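Glucose dehydrogenase (Haloferax mediterranei, PDB 2VWH) catalyses the zinc-dependent oxidation of D-glucose and several other aldoses, with NADP+ preferred over NAD+ as electron acceptor. Local coordinates at residues 35-40 against 348-353; 63-68 against 83-88; 103-108 against 303-308. All coordinates share one frame; numbering follows the deposited sequence.

How the interactions relate
Following the chain from the N terminus, residues 35-40 come first, but their partner, 348-353, arrives only near the C terminus. Interaction 1 therefore closes a loop of some three hundred residues, and both other contacts nest inside it. Interaction 2 joins 63-68 to 83-88 within one beta hairpin and closes before interaction 3 opens, so these two follow in series. Interaction 3 brings the 103-108 loop of the GroES-like part against 303-308, just past the last strand of the Rossmann sheet. Interactions 1 and 2 share a sheet, the zinc and the Lys349-Glu64 salt bridge; Arg88 links interaction 2 to Pro104 in interaction 3. All three reach the bound glucose.

Interaction 1. Residues 35-40 against 348-353; sequences VGVDGT and IKTAIE. With ZN (zinc ion), chain D; NAP (NADP nicotinamide-adenine-dinucleotide phosphate), chain B; BGC (beta-D-glucopyranose), chain C.
Lys349 leaves its strand with CG turned beside its own carbonyl carbon (chi1 -173°) and then bends at chi2 (65°), a course that carries NZ to 2.8 Å from Val37 O. The ammonium sits above the plane of that carbonyl, well off its lone pairs, and also forms a salt bridge with Glu64. Val37 O has a second donor in water 1, at 2.7 Å, which in turn accepts the N-H of Thr350, so the water bridges Val37 O and Thr350 N. A methionine in place of Lys349 would probably leave the carboxylate of Glu64 without its mate and Val37 O with the water alone. The strands are antiparallel: Val35 and Ile352 form a hydrogen-bonded pair, with Ile352 N to Val35 O at 2.9 Å, and beside it Gly36 faces Ala351 with CA atoms 4.1 Å apart. Through this pairing the C-terminal strand returns to the sheet of the GroES-like catalytic domain, next to the strand that runs into the zinc site. Asp38 follows directly; a chi1 of 79° turns its carboxylate away from the 348-353 strand, where OD2 binds the zinc at 2.0 Å. Beyond it Gly39 N donates to the NADP phosphate oxygen O2N at 3.0 Å, while Thr40 OG1 is hydrogen-bonded to the ribose hydroxyl O2D at 2.7 Å.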
loop_
_atom_site.group_PDB
_atom_site.type_symbol
_atom_site.label_atom_id
_atom_site.label_comp_id
_atom_site.label_asym_id
_atom_site.label_seq_id
_atom_site.Cartn_x
_atom_site.Cartn_y
_atom_site.Cartn_z
ATOM N N VAL A 35 -30.745 2.210 15.310
ATOM C CA VAL A 35 -29.318 2.050 15.487
ATOM C C VAL A 35 -28.966 0.618 15.116
ATOM O O VAL A 35 -29.570 -0.339 15.618
ATOM C CB VAL A 35 -28.877 2.351 16.943
ATOM C CG1 VAL A 35 -27.351 2.215 17.093
ATOM C CG2 VAL A 35 -29.322 3.745 17.349
ATOM N N GLY A 36 -27.999 0.480 14.218
ATOM C CA GLY A 36 -27.530 -0.813 13.787
ATOM C C GLY A 36 -26.559 -1.446 14.770
ATOM O O GLY A 36 -26.044 -0.781 15.670
ATOM N N VAL A 37 -26.311 -2.740 14.561
ATOM C CA VAL A 37 -25.341 -3.530 15.322
ATOM C C VAL A 37 -24.371 -4.181 14.350
ATOM O O VAL A 37 -24.800 -4.744 13.348
ATOM C CB VAL A 37 -26.052 -4.633 16.147
ATOM C CG1 VAL A 37 -25.047 -5.467 16.924
ATOM C CG2 VAL A 37 -27.061 -4.013 17.099
ATOM N N ASP A 38 -23.064 -4.081 14.602
ATOM C CA ASP A 38 -22.097 -4.775 13.747
ATOM C C ASP A 38 -21.111 -5.625 14.562
ATOM O O ASP A 38 -21.247 -5.753 15.774
ATOM C CB ASP A 38 -21.418 -3.818 12.736
ATOM C CG ASP A 38 -20.286 -2.968 13.330
ATOM O OD1 ASP A 38 -20.010 -2.979 14.541
ATOM O OD2 ASP A 38 -19.656 -2.267 12.532
ATOM N N GLY A 39 -20.172 -6.246 13.871
ATOM C CA GLY A 39 -19.184 -7.110 14.504
ATOM C C GLY A 39 -18.299 -6.377 15.494
ATOM O O GLY A 39 -17.872 -6.963 16.475
ATOM N N THR A 40 -18.019 -5.099 15.242
ATOM C CA THR A 40 -17.238 -4.288 16.191
ATOM C C THR A 40 -17.990 -4.118 17.527
ATOM O O THR A 40 -17.395 -4.217 18.597
ATOM C CB THR A 40 -16.860 -2.925 15.570
ATOM O OG1 THR A 40 -16.103 -3.136 14.356
ATOM C CG2 THR A 40 -16.030 -2.084 16.544
ATOM N N ILE A 348 -28.023 -11.642 9.972
ATOM C CA ILE A 348 -27.036 -10.901 9.191
ATOM C C ILE A 348 -26.903 -9.486 9.774
ATOM O O ILE A 348 -26.044 -9.250 10.621
ATOM C CB ILE A 348 -27.361 -10.913 7.664
ATOM C CG1 ILE A 348 -27.542 -12.359 7.167
ATOM C CG2 ILE A 348 -26.239 -10.219 6.879
ATOM C CD1 ILE A 348 -27.822 -12.481 5.663
ATOM N N LYS A 349 -27.732 -8.548 9.328
ATOM C CA LYS A 349 -27.706 -7.204 9.883
ATOM C C LYS A 349 -28.975 -6.998 10.719
ATOM O O LYS A 349 -30.091 -7.245 10.254
ATOM C CB LYS A 349 -27.642 -6.141 8.793
ATOM C CG LYS A 349 -27.452 -4.735 9.316
ATOM C CD LYS A 349 -26.112 -4.633 9.993
ATOM C CE LYS A 349 -25.704 -3.249 10.254
ATOM N NZ LYS A 349 -24.399 -3.264 10.976
ATOM N N THR A 350 -28.783 -6.564 11.960
ATOM C CA THR A 350 -29.898 -6.206 12.832
ATOM C C THR A 350 -29.825 -4.731 13.203
ATOM O O THR A 350 -28.787 -4.071 13.039
ATOM C CB THR A 350 -29.896 -7.033 14.133
ATOM O OG1 THR A 350 -28.668 -6.823 14.832
ATOM C CG2 THR A 350 -30.080 -8.507 13.835
ATOM N N ALA A 351 -30.939 -4.230 13.709
ATOM C CA ALA A 351 -31.029 -2.872 14.235
ATOM C C ALA A 351 -32.085 -2.821 15.341
ATOM O O ALA A 351 -32.995 -3.660 15.391
ATOM C CB ALA A 351 -31.397 -1.889 13.114
ATOM N N ILE A 352 -31.977 -1.811 16.189
ATOM C CA ILE A 352 -32.979 -1.524 17.218
ATOM C C ILE A 352 -33.713 -0.232 16.854
ATOM O O ILE A 352 -33.092 0.784 16.531
ATOM C CB ILE A 352 -32.321 -1.351 18.604
ATOM C CG1 ILE A 352 -31.564 -2.632 18.986
ATOM C CG2 ILE A 352 -33.372 -0.960 19.666
ATOM C CD1 ILE A 352 -30.648 -2.466 20.185
ATOM N N GLU A 353 -35.039 -0.289 16.898
ATOM C CA GLU A 353 -35.877 0.868 16.641
ATOM C C GLU A 353 -36.308 1.541 17.940
ATOM O O GLU A 353 -37.000 0.937 18.760
ATOM C CB GLU A 353 -37.112 0.447 15.851
ATOM C CG GLU A 353 -37.998 1.603 15.463
ATOM C CD GLU A 353 -39.116 1.179 14.544
ATOM O OE1 GLU A 353 -40.098 0.627 15.039
ATOM O OE2 GLU A 353 -39.015 1.418 13.333
HETATM ZN ZN ZN D . -19.163 -0.306 12.604
HETATM P PA NAP B . -18.657 -9.894 11.337
HETATM O O1A NAP B . -20.130 -9.849 11.357
HETATM O O2A NAP B . -18.012 -10.510 12.487
HETATM O O5B NAP B . -18.206 -10.610 9.983
HETATM C C5B NAP B . -16.970 -11.278 9.902
HETATM C C4B NAP B . -17.196 -12.500 9.036
HETATM O O4B NAP B . -15.958 -13.063 8.688
HETATM C C3B NAP B . -18.011 -13.568 9.776
HETATM O O3B NAP B . -19.233 -13.778 9.107
HETATM C C2B NAP B . -17.111 -14.783 9.750
HETATM O O2B NAP B . -17.808 -15.957 9.439
HETATM C C1B NAP B . -16.112 -14.456 8.646
HETATM N N9A NAP B . -14.858 -15.184 8.864
HETATM C C8A NAP B . -14.039 -15.131 9.974
HETATM N N7A NAP B . -12.998 -15.963 9.771
HETATM C C5A NAP B . -13.154 -16.559 8.562
HETATM C C6A NAP B . -12.386 -17.490 7.877
HETATM N N6A NAP B . -11.264 -17.962 8.421
HETATM N N1A NAP B . -12.798 -17.919 6.634
HETATM C C2A NAP B . -13.951 -17.409 6.069
HETATM N N3A NAP B . -14.713 -16.486 6.750
HETATM C C4A NAP B . -14.313 -16.071 7.979
HETATM O O3 NAP B . -18.109 -8.388 11.202
HETATM P PN NAP B . -18.552 -7.176 10.236
HETATM O O1N NAP B . -18.913 -7.679 8.890
HETATM O O2N NAP B . -19.475 -6.266 10.958
HETATM O O5D NAP B . -17.108 -6.464 10.130
HETATM C C5D NAP B . -16.009 -7.114 9.539
HETATM C C4D NAP B . -14.697 -6.784 10.254
HETATM O O4D NAP B . -14.388 -5.426 10.037
HETATM C C3D NAP B . -14.688 -6.955 11.773
HETATM O O3D NAP B . -13.375 -7.303 12.176
HETATM C C2D NAP B . -15.057 -5.577 12.269
HETATM O O2D NAP B . -14.670 -5.313 13.582
HETATM C C1D NAP B . -14.291 -4.725 11.277
HETATM N N1N NAP B . -14.791 -3.357 11.013
HETATM C C2N NAP B . -13.821 -2.400 10.826
HETATM C C3N NAP B . -14.150 -1.100 10.501
HETATM C C7N NAP B . -13.045 -0.172 10.088
HETATM O O7N NAP B . -13.312 1.198 10.123
HETATM N N7N NAP B . -11.832 -0.628 9.721
HETATM C C4N NAP B . -15.503 -0.748 10.373
HETATM C C5N NAP B . -16.485 -1.752 10.528
HETATM C C6N NAP B . -16.118 -3.063 10.848
HETATM P P2B NAP B . -18.477 -16.881 10.591
HETATM O O1X NAP B . -19.718 -16.209 11.054
HETATM O O2X NAP B . -17.528 -17.081 11.718
HETATM O O3X NAP B . -18.798 -18.179 9.901
HETATM C C2 BGC C . -16.809 1.720 13.104
HETATM C C3 BGC C . -15.744 2.729 12.698
HETATM C C4 BGC C . -14.562 2.558 13.638
HETATM C C5 BGC C . -14.066 1.090 13.628
HETATM C C6 BGC C . -12.877 0.925 14.580
HETATM C C1 BGC C . -16.234 0.317 13.112
HETATM O O1 BGC C . -17.305 -0.564 13.315
HETATM O O2 BGC C . -17.740 1.668 12.062
HETATM O O3 BGC C . -16.270 4.041 12.774
HETATM O O4 BGC C . -13.564 3.495 13.313
HETATM O O5 BGC C . -15.139 0.192 13.985
HETATM O O6 BGC C . -13.350 1.093 15.891
HETATM O O HOH W 1 -26.218 -7.073 13.332
HETATM O O HOH W 2 -20.204 0.121 11.020
#

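Interaction 2. Residues 63-68 against 83-88; sequences HEAVGV and VVPTVR. With ZN (zinc ion), chain D; BGC (beta-D-glucopyranose), chain C.
Gly67 and Val83 form an antiparallel hydrogen-bonded pair in the beta hairpin of strands 64-71 and 82-85, in the GroES-like domain. Each amide finds the other's carbonyl at 3.0 Å: Gly67 N to Val83 O, nearly along the C=O axis, and Val83 N to Gly67 O, with the donor tilted from the carbonyl plane. Val83 O also receives a CA-H contact from Val66. Farther along, the direct ladder gives way; Pro85 has no N-H to give Ala65 O. There CD of Pro85 lies 3.4 Å from Ala65 O, while CG of the same ring rests against Ala65 CB. On the opposite face of the hairpin from Ala65 CB and Pro85 CG, the CG2 methyls of Val66 and Val84 meet at 4.1 Å.

A single water takes over the bonding at this end. Water 3 accepts from Ala65 N at 2.9 Å and donates to His63 O and to Pro85 O, so three backbone polar atoms, from His63, Ala65 and Pro85, are joined through one molecule. Beside it Val87 presses CG2 onto His63 O at 3.5 Å.

His63 and Glu64 bring this end of the hairpin to the zinc. NE2 of His63 binds the metal at 2.0 Å; the other ring nitrogen, ND1, has a weak hydrogen bond to Asp41. Asp38, water 2 and the glucose hydroxyls O1 and O2 are the zinc's further ligands here. Glu64, also assigned to the catalytic zinc site, directs its carboxylate to the same place, with OE1 already taken by Lys349. Its other oxygen, OE2, stands 3.7 Å from the zinc and 2.5 Å from the metal-bound water 2.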
loop_
_atom_site.group_PDB
_atom_site.type_symbol
_atom_site.label_atom_id
_atom_site.label_comp_id
_atom_site.label_asym_id
_atom_site.label_seq_id
_atom_site.Cartn_x
_atom_site.Cartn_y
_atom_site.Cartn_z
ATOM N N HIS A 63 -22.951 2.778 17.202
ATOM C CA HIS A 63 -22.244 3.787 16.409
ATOM C C HIS A 63 -22.820 4.005 15.003
ATOM O O HIS A 63 -22.444 4.970 14.341
ATOM C CB HIS A 63 -20.738 3.464 16.349
ATOM C CG HIS A 63 -20.412 2.192 15.632
ATOM N ND1 HIS A 63 -20.387 0.968 16.265
ATOM C CD2 HIS A 63 -20.086 1.955 14.339
ATOM C CE1 HIS A 63 -20.066 0.028 15.389
ATOM N NE2 HIS A 63 -19.873 0.600 14.214
ATOM N N GLU A 64 -23.731 3.127 14.565
ATOM C CA GLU A 64 -24.387 3.221 13.261
ATOM C C GLU A 64 -25.813 3.744 13.490
ATOM O O GLU A 64 -26.709 2.970 13.788
ATOM C CB GLU A 64 -24.489 1.844 12.598
ATOM C CG GLU A 64 -23.188 1.086 12.359
ATOM C CD GLU A 64 -23.408 -0.304 11.754
ATOM O OE1 GLU A 64 -24.534 -0.851 11.877
ATOM O OE2 GLU A 64 -22.461 -0.866 11.141
ATOM N N ALA A 65 -26.032 5.040 13.365
ATOM C CA ALA A 65 -27.301 5.606 13.819
ATOM C C ALA A 65 -27.937 6.496 12.781
ATOM O O ALA A 65 -27.251 7.083 11.952
ATOM C CB ALA A 65 -27.083 6.395 15.090
ATOM N N VAL A 66 -29.261 6.596 12.848
ATOM C CA VAL A 66 -30.005 7.621 12.125
ATOM C C VAL A 66 -31.054 8.210 13.087
ATOM O O VAL A 66 -31.638 7.500 13.894
ATOM C CB VAL A 66 -30.636 7.048 10.828
ATOM C CG1 VAL A 66 -31.586 5.844 11.140
ATOM C CG2 VAL A 66 -31.339 8.140 10.008
ATOM N N GLY A 67 -31.277 9.512 12.984
ATOM C CA GLY A 67 -32.178 10.219 13.868
ATOM C C GLY A 67 -32.836 11.388 13.174
ATOM O O GLY A 67 -32.560 11.673 12.007
ATOM N N VAL A 68 -33.730 12.050 13.898
ATOM C CA VAL A 68 -34.419 13.243 13.397
ATOM C C VAL A 68 -34.123 14.410 14.329
ATOM O O VAL A 68 -34.160 14.266 15.565
ATOM C CB VAL A 68 -35.950 13.024 13.264
ATOM C CG1 VAL A 68 -36.558 12.582 14.594
ATOM C CG2 VAL A 68 -36.633 14.302 12.724
ATOM N N VAL A 83 -30.773 12.971 9.946
ATOM C CA VAL A 83 -29.326 13.084 10.058
ATOM C C VAL A 83 -28.702 11.764 10.508
ATOM O O VAL A 83 -29.318 10.983 11.220
ATOM C CB VAL A 83 -28.897 14.203 11.048
ATOM C CG1 VAL A 83 -29.260 15.598 10.499
ATOM C CG2 VAL A 83 -29.505 13.975 12.454
ATOM N N VAL A 84 -27.477 11.535 10.049
ATOM C CA VAL A 84 -26.628 10.445 10.511
ATOM C C VAL A 84 -25.382 11.069 11.133
ATOM O O VAL A 84 -24.721 11.896 10.505
ATOM C CB VAL A 84 -26.250 9.533 9.334
ATOM C CG1 VAL A 84 -25.113 8.555 9.713
ATOM C CG2 VAL A 84 -27.509 8.788 8.836
ATOM N N PRO A 85 -25.071 10.708 12.385
ATOM C CA PRO A 85 -23.867 11.240 13.010
ATOM C C PRO A 85 -22.588 10.515 12.574
ATOM O O PRO A 85 -22.596 9.297 12.382
ATOM C CB PRO A 85 -24.127 10.997 14.497
ATOM C CG PRO A 85 -24.924 9.722 14.508
ATOM C CD PRO A 85 -25.803 9.799 13.288
ATOM N N THR A 86 -21.483 11.258 12.462
ATOM C CA THR A 86 -20.163 10.637 12.370
ATOM C C THR A 86 -19.797 10.053 13.743
ATOM O O THR A 86 -20.463 10.306 14.752
ATOM C CB THR A 86 -19.054 11.618 11.866
ATOM O OG1 THR A 86 -18.810 12.645 12.848
ATOM C CG2 THR A 86 -19.458 12.264 10.505
ATOM N N VAL A 87 -18.727 9.284 13.785
ATOM C CA VAL A 87 -18.410 8.505 14.976
ATOM C C VAL A 87 -17.320 9.135 15.868
ATOM O O VAL A 87 -17.411 9.070 17.111
ATOM C CB VAL A 87 -18.057 7.069 14.567
ATOM C CG1 VAL A 87 -17.627 6.237 15.781
ATOM C CG2 VAL A 87 -19.273 6.441 13.843
ATOM N N ARG A 88 -16.334 9.784 15.250
ATOM C CA ARG A 88 -15.187 10.308 15.998
ATOM C C ARG A 88 -15.384 11.717 16.552
ATOM O O ARG A 88 -15.965 12.589 15.898
ATOM C CB ARG A 88 -13.900 10.244 15.165
ATOM C CG ARG A 88 -13.336 8.857 15.151
ATOM C CD ARG A 88 -12.037 8.752 14.399
ATOM N NE ARG A 88 -11.561 7.373 14.443
ATOM C CZ ARG A 88 -10.345 6.984 14.068
ATOM N NH1 ARG A 88 -9.476 7.862 13.595
ATOM N NH2 ARG A 88 -9.994 5.708 14.168
HETATM ZN ZN ZN D . -19.163 -0.306 12.604
HETATM C C2 BGC C . -16.809 1.720 13.104
HETATM C C3 BGC C . -15.744 2.729 12.698
HETATM C C4 BGC C . -14.562 2.558 13.638
HETATM C C5 BGC C . -14.066 1.090 13.628
HETATM C C6 BGC C . -12.877 0.925 14.580
HETATM C C1 BGC C . -16.234 0.317 13.112
HETATM O O1 BGC C . -17.305 -0.564 13.315
HETATM O O2 BGC C . -17.740 1.668 12.062
HETATM O O3 BGC C . -16.270 4.041 12.774
HETATM O O4 BGC C . -13.564 3.495 13.313
HETATM O O5 BGC C . -15.139 0.192 13.985
HETATM O O6 BGC C . -13.350 1.093 15.891
HETATM O O HOH W 3 -23.683 6.633 12.599
HETATM O O HOH W 2 -20.204 0.121 11.020
#

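Interaction 3. Residues 103-108 against 303-308; sequences QPDMAP and NSHVEH. With BGC (beta-D-glucopyranose), chain C.
Asp105, His305 and Pro104 carry this contact, which has no direct hydrogen bond between its two segments. Pro104 lays CG over one face of the His305 imidazole, 3.6 Å from the ring centroid, in a CH-pi contact; CG2 of Val306 covers the opposite face, so the ring is held between the two. A chi1 of 60° folds the carboxylate of Asp105 back over its own main chain and sets OD1 3.6 Å from His305 CB. Water 4 donates to that OD1 and to Glu307 OE2, bridging two carboxylates that would otherwise probably repel each other, while OD2 of Asp105 forms a salt bridge with Lys157. The CB of Asp105 packs 3.5 Å from Asn303 OD1. The other end of that amide, ND2, donates to glucose O3 at 2.9 Å and to O4 at 3.3 Å, which puts the contact at the wall of the sugar site. Met106 O is hydrogen-bonded to Asn266 of the second subunit. His305 is the N-cap of helix 306-318. Its N-H donates a nearly straight hydrogen bond to His308 ND1 at 3.1 Å, in the plane of that ring, like one arm of a capping box from the N3 side chain; His308 NE2 bonds Glu160. The 3-10 turn 104-106 thus lies against the start of helix 306-318, with helix 149-165 alongside both and helix 97-100 packing on Pro104.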
loop_
_atom_site.group_PDB
_atom_site.type_symbol
_atom_site.label_atom_id
_atom_site.label_comp_id
_atom_site.label_asym_id
_atom_site.label_seq_id
_atom_site.Cartn_x
_atom_site.Cartn_y
_atom_site.Cartn_z
ATOM N N GLN A 103 -9.901 15.859 9.133
ATOM C CA GLN A 103 -9.574 14.478 8.794
ATOM C C GLN A 103 -9.386 13.623 10.055
ATOM O O GLN A 103 -8.372 12.928 10.218
ATOM C CB GLN A 103 -8.373 14.419 7.816
ATOM C CG GLN A 103 -7.054 15.033 8.324
ATOM C CD GLN A 103 -5.882 14.898 7.330
ATOM O OE1 GLN A 103 -4.713 14.869 7.729
ATOM N NE2 GLN A 103 -6.197 14.818 6.046
ATOM N N PRO A 104 -10.403 13.628 10.950
ATOM C CA PRO A 104 -10.309 12.865 12.202
ATOM C C PRO A 104 -10.203 11.356 11.998
ATOM O O PRO A 104 -9.719 10.637 12.884
ATOM C CB PRO A 104 -11.617 13.219 12.932
ATOM C CG PRO A 104 -12.530 13.707 11.899
ATOM C CD PRO A 104 -11.690 14.335 10.840
ATOM N N ASP A 105 -10.650 10.889 10.836
ATOM C CA ASP A 105 -10.518 9.493 10.460
ATOM C C ASP A 105 -9.056 9.054 10.296
ATOM O O ASP A 105 -8.779 7.870 10.237
ATOM C CB ASP A 105 -11.285 9.225 9.164
ATOM C CG ASP A 105 -10.785 10.062 8.008
ATOM O OD1 ASP A 105 -10.946 11.294 8.056
ATOM O OD2 ASP A 105 -10.208 9.488 7.068
ATOM N N MET A 106 -8.139 10.006 10.178
ATOM C CA MET A 106 -6.712 9.703 10.122
ATOM C C MET A 106 -5.990 9.855 11.466
ATOM O O MET A 106 -4.773 9.643 11.548
ATOM C CB MET A 106 -6.026 10.597 9.089
ATOM C CG MET A 106 -6.642 10.524 7.675
ATOM S SD MET A 106 -6.676 8.865 6.963
ATOM C CE MET A 106 -4.904 8.601 6.670
ATOM N N ALA A 107 -6.720 10.206 12.518
ATOM C CA ALA A 107 -6.090 10.423 13.822
ATOM C C ALA A 107 -5.612 9.103 14.428
ATOM O O ALA A 107 -6.286 8.072 14.332
ATOM C CB ALA A 107 -7.032 11.157 14.788
ATOM N N PRO A 108 -4.421 9.120 15.041
ATOM C CA PRO A 108 -3.944 7.912 15.691
ATOM C C PRO A 108 -4.527 7.634 17.071
ATOM O O PRO A 108 -5.221 8.471 17.675
ATOM C CB PRO A 108 -2.435 8.154 15.806
ATOM C CG PRO A 108 -2.273 9.602 15.850
ATOM C CD PRO A 108 -3.440 10.221 15.125
ATOM N N ASN A 303 -12.411 3.849 9.973
ATOM C CA ASN A 303 -13.292 4.981 10.191
ATOM C C ASN A 303 -13.623 5.643 8.850
ATOM O O ASN A 303 -13.438 5.034 7.786
ATOM C CB ASN A 303 -12.663 5.955 11.210
ATOM C CG ASN A 303 -13.664 6.948 11.802
ATOM O OD1 ASN A 303 -13.523 8.150 11.610
ATOM N ND2 ASN A 303 -14.668 6.453 12.503
ATOM N N SER A 304 -14.139 6.864 8.894
ATOM C CA SER A 304 -14.564 7.586 7.695
ATOM C C SER A 304 -15.027 8.954 8.158
ATOM O O SER A 304 -15.217 9.174 9.354
ATOM C CB SER A 304 -15.712 6.869 6.972
ATOM O OG SER A 304 -16.826 6.677 7.829
ATOM N N HIS A 305 -15.211 9.861 7.213
ATOM C CA HIS A 305 -15.635 11.204 7.538
ATOM C C HIS A 305 -16.708 11.712 6.579
ATOM O O HIS A 305 -17.205 10.961 5.736
ATOM C CB HIS A 305 -14.424 12.147 7.641
ATOM C CG HIS A 305 -14.679 13.339 8.516
ATOM N ND1 HIS A 305 -15.243 13.231 9.773
ATOM C CD2 HIS A 305 -14.495 14.663 8.296
ATOM C CE1 HIS A 305 -15.374 14.437 10.295
ATOM N NE2 HIS A 305 -14.929 15.323 9.420
ATOM N N VAL A 306 -17.059 12.990 6.720
ATOM C CA VAL A 306 -18.280 13.558 6.126
ATOM C C VAL A 306 -18.422 13.300 4.640
ATOM O O VAL A 306 -19.495 12.905 4.177
ATOM C CB VAL A 306 -18.394 15.079 6.429
ATOM C CG1 VAL A 306 -19.575 15.722 5.676
ATOM C CG2 VAL A 306 -18.553 15.284 7.930
ATOM N N GLU A 307 -17.341 13.499 3.890
ATOM C CA GLU A 307 -17.383 13.302 2.448
ATOM C C GLU A 307 -17.736 11.866 2.072
ATOM O O GLU A 307 -18.390 11.622 1.062
ATOM C CB GLU A 307 -16.054 13.724 1.796
ATOM C CG GLU A 307 -14.788 12.945 2.255
ATOM C CD GLU A 307 -14.039 13.557 3.463
ATOM O OE1 GLU A 307 -14.645 14.284 4.303
ATOM O OE2 GLU A 307 -12.819 13.280 3.570
ATOM N N HIS A 308 -17.303 10.914 2.897
ATOM C CA HIS A 308 -17.599 9.497 2.671
ATOM C C HIS A 308 -19.077 9.173 2.967
ATOM O O HIS A 308 -19.674 8.325 2.305
ATOM C CB HIS A 308 -16.669 8.644 3.534
ATOM C CG HIS A 308 -15.217 8.936 3.308
ATOM N ND1 HIS A 308 -14.366 9.313 4.321
ATOM C CD2 HIS A 308 -14.475 8.936 2.174
ATOM C CE1 HIS A 308 -13.155 9.513 3.828
ATOM N NE2 HIS A 308 -13.197 9.304 2.527
HETATM C C2 BGC C . -16.809 1.720 13.104
HETATM C C3 BGC C . -15.744 2.729 12.698
HETATM C C4 BGC C . -14.562 2.558 13.638
HETATM C C5 BGC C . -14.066 1.090 13.628
HETATM C C6 BGC C . -12.877 0.925 14.580
HETATM C C1 BGC C . -16.234 0.317 13.112
HETATM O O1 BGC C . -17.305 -0.564 13.315
HETATM O O2 BGC C . -17.740 1.668 12.062
HETATM O O3 BGC C . -16.270 4.041 12.774
HETATM O O4 BGC C . -13.564 3.495 13.313
HETATM O O5 BGC C . -15.139 0.192 13.985
HETATM O O6 BGC C . -13.350 1.093 15.891
HETATM O O HOH W 4 -10.932 12.844 5.663
#